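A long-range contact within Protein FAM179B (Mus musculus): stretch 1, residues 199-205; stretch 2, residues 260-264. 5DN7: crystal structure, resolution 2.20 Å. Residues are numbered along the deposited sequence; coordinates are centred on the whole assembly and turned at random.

Stretch 1 199-205: RQAALEA
Stretch 2 (260-264) EYAIL

Residues 199–205 lie within a continuous α-helix that begins before the stretch and runs on beyond it. Phi stays between -59° and -67° and psi between -36° and -45°, and the i to i-4 ladder is intact: L203 N to R199 O is 2.9 Å, E204 N to Q200 O is 3.2 Å, and A205 N to A201 O is 2.9 Å. Stretch 2 is mostly extended but is neither a regular helix nor a continuous strand. Its phi/psi pairs are -104/131 at E260, -82/153 at Y261, -81/-33 at A262, -164/144 at I263 and -97/112 at L264, so A262 puts a helical kink into an otherwise extended path.

The two backbones run in roughly opposite, oblique directions. Y261 lies beside E204, with their CA atoms 6.9 Å apart, and L264 lies beside Q200, with a CA to CA distance of 7.6 Å. Between them the stretches bury 259 Å², most of it on E204 and Y261. On the helix, Q200 and E204, one turn apart, direct their CA-to-CB bonds toward stretch 2, that of A201 points sideways, and that of A202 points away. L264, its CA-to-CB bond sideways, has chi1 78° (p) and chi2 171° (t); R199, L203 and E260 are all m, t at chi1, chi2.

E204 is the anchor. Its chi1 of -68° (m), chi2 of -66° (m) and chi3 of -71° fold the side chain so that the carboxylate meets the loop backbone. A262 N donates a hydrogen bond to E204 OE1 at 3.0 Å, with a nearly straight angle of 175°. A glutamate suits this place because its carboxylate can accept a hydrogen from a main-chain NH at the kink. Both carboxylate oxygens also have hydrogen-bonding partners elsewhere in the structure, which helps explain how a charged group can be buried here. E204 OE1 also lies 3.8 Å from A262 CB, and E204 OE2 is 4.0 Å from I263 CG2; I263 itself adopts chi1 -176° (t) and chi2 164° (t), and the end of its side chain leads away from the helix.

The methylene portion of the same glutamate serves Y261. With chi1 at -71° (m) and chi2 at 17°, the tyrosine lays its ring against the helix, and E204 CG sits over one face, 3.8 Å from the Y261 ring centroid and 22° off the normal. This is a CH-pi contact, in which aliphatic hydrogens meet the electron-rich face; the nearest ring atom is Y261 CD2, 3.5 Å from E204 CG. Farther along the ring, Y261 CE2 comes within 4.0 Å of Q200 O and 4.5 Å of Q200 CB. From that CB the Q200 chain continues with chi1 -73° (m), chi2 178° (t) and chi3 146°, and its amide OE1 is hydrogen-bonded elsewhere in the structure.

The phenol end reaches A201, whose CB lies 3.2 Å from Y261 OH and 4.3 Å from Y261 CZ. Alanine is compact and fits against the phenol end, while the hydroxyl is hydrogen-bonded elsewhere in the structure.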

# COMPACT_ATOMS: atom_id res chain seq x y z
N ARG A 199 2.57 -6.46 15.27
CA ARG A 199 3.05 -7.82 15.53
C ARG A 199 2.04 -8.87 15.04
O ARG A 199 2.42 -9.88 14.45
CB ARG A 199 3.35 -8.02 17.03
CG ARG A 199 4.46 -7.12 17.56
CD ARG A 199 4.93 -7.56 18.96
NE ARG A 199 3.86 -7.66 19.95
CZ ARG A 199 3.51 -6.68 20.79
NH1 ARG A 199 4.14 -5.51 20.77
NH2 ARG A 199 2.52 -6.87 21.66
N GLN A 200 0.76 -8.62 15.28
CA GLN A 200 -0.30 -9.52 14.83
C GLN A 200 -0.34 -9.59 13.31
O GLN A 200 -0.51 -10.67 12.73
CB GLN A 200 -1.66 -9.06 15.37
CG GLN A 200 -1.86 -9.31 16.85
CD GLN A 200 -3.20 -8.81 17.36
OE1 GLN A 200 -3.80 -9.40 18.25
NE2 GLN A 200 -3.67 -7.70 16.78
N ALA A 201 -0.17 -8.44 12.66
CA ALA A 201 -0.08 -8.37 11.20
C ALA A 201 1.10 -9.19 10.69
O ALA A 201 0.97 -9.95 9.73
CB ALA A 201 0.02 -6.94 10.73
N ALA A 202 2.25 -9.02 11.35
CA ALA A 202 3.48 -9.69 10.94
C ALA A 202 3.41 -11.20 11.11
O ALA A 202 3.98 -11.93 10.31
CB ALA A 202 4.68 -9.13 11.71
N LEU A 203 2.74 -11.68 12.15
CA LEU A 203 2.54 -13.11 12.32
C LEU A 203 1.65 -13.67 11.19
O LEU A 203 1.96 -14.72 10.62
CB LEU A 203 1.95 -13.43 13.70
CG LEU A 203 2.92 -13.12 14.86
CD1 LEU A 203 2.18 -12.98 16.19
CD2 LEU A 203 4.03 -14.17 14.97
N GLU A 204 0.58 -12.96 10.84
CA GLU A 204 -0.21 -13.40 9.68
C GLU A 204 0.62 -13.45 8.41
O GLU A 204 0.53 -14.41 7.60
CB GLU A 204 -1.42 -12.49 9.45
CG GLU A 204 -2.47 -12.58 10.54
CD GLU A 204 -3.18 -13.94 10.60
OE1 GLU A 204 -3.99 -14.27 9.70
OE2 GLU A 204 -2.93 -14.68 11.58
N ALA A 205 1.45 -12.41 8.23
CA ALA A 205 2.31 -12.37 7.06
C ALA A 205 3.24 -13.57 7.08
O ALA A 205 3.44 -14.19 6.04
CB ALA A 205 3.10 -11.08 7.00
N GLU A 260 -8.54 -10.18 5.79
CA GLU A 260 -9.19 -10.73 6.97
C GLU A 260 -8.26 -11.75 7.59
O GLU A 260 -7.77 -12.63 6.90
CB GLU A 260 -10.53 -11.38 6.62
CG GLU A 260 -11.56 -10.42 6.08
CD GLU A 260 -12.85 -11.12 5.68
OE1 GLU A 260 -12.80 -12.34 5.37
OE2 GLU A 260 -13.92 -10.47 5.70
N TYR A 261 -8.06 -11.66 8.90
CA TYR A 261 -7.10 -12.52 9.58
C TYR A 261 -7.72 -13.87 9.90
O TYR A 261 -8.93 -13.99 10.09
CB TYR A 261 -6.59 -11.87 10.88
CG TYR A 261 -5.67 -10.69 10.69
CD1 TYR A 261 -5.59 -10.01 9.47
CD2 TYR A 261 -4.84 -10.27 11.72
CE1 TYR A 261 -4.74 -8.93 9.31
CE2 TYR A 261 -4.00 -9.19 11.57
CZ TYR A 261 -3.95 -8.52 10.36
OH TYR A 261 -3.09 -7.46 10.23
N ALA A 262 -6.88 -14.89 9.98
CA ALA A 262 -7.36 -16.24 10.24
C ALA A 262 -7.61 -16.45 11.72
O ALA A 262 -8.52 -17.19 12.10
CB ALA A 262 -6.36 -17.27 9.73
N ILE A 263 -6.83 -15.81 12.56
CA ILE A 263 -6.87 -16.16 13.96
C ILE A 263 -6.22 -15.07 14.80
O ILE A 263 -5.26 -14.44 14.35
CB ILE A 263 -6.18 -17.54 14.19
CG1 ILE A 263 -6.30 -18.01 15.65
CG2 ILE A 263 -4.72 -17.50 13.73
CD1 ILE A 263 -5.99 -19.49 15.83
N LEU A 264 -6.77 -14.82 15.99
CA LEU A 264 -6.11 -13.97 16.98
C LEU A 264 -5.37 -14.90 17.95
O LEU A 264 -5.97 -15.75 18.64
CB LEU A 264 -7.09 -13.04 17.72
CG LEU A 264 -7.97 -13.58 18.85
CD1 LEU A 264 -8.72 -12.48 19.59
CD2 LEU A 264 -8.95 -14.62 18.32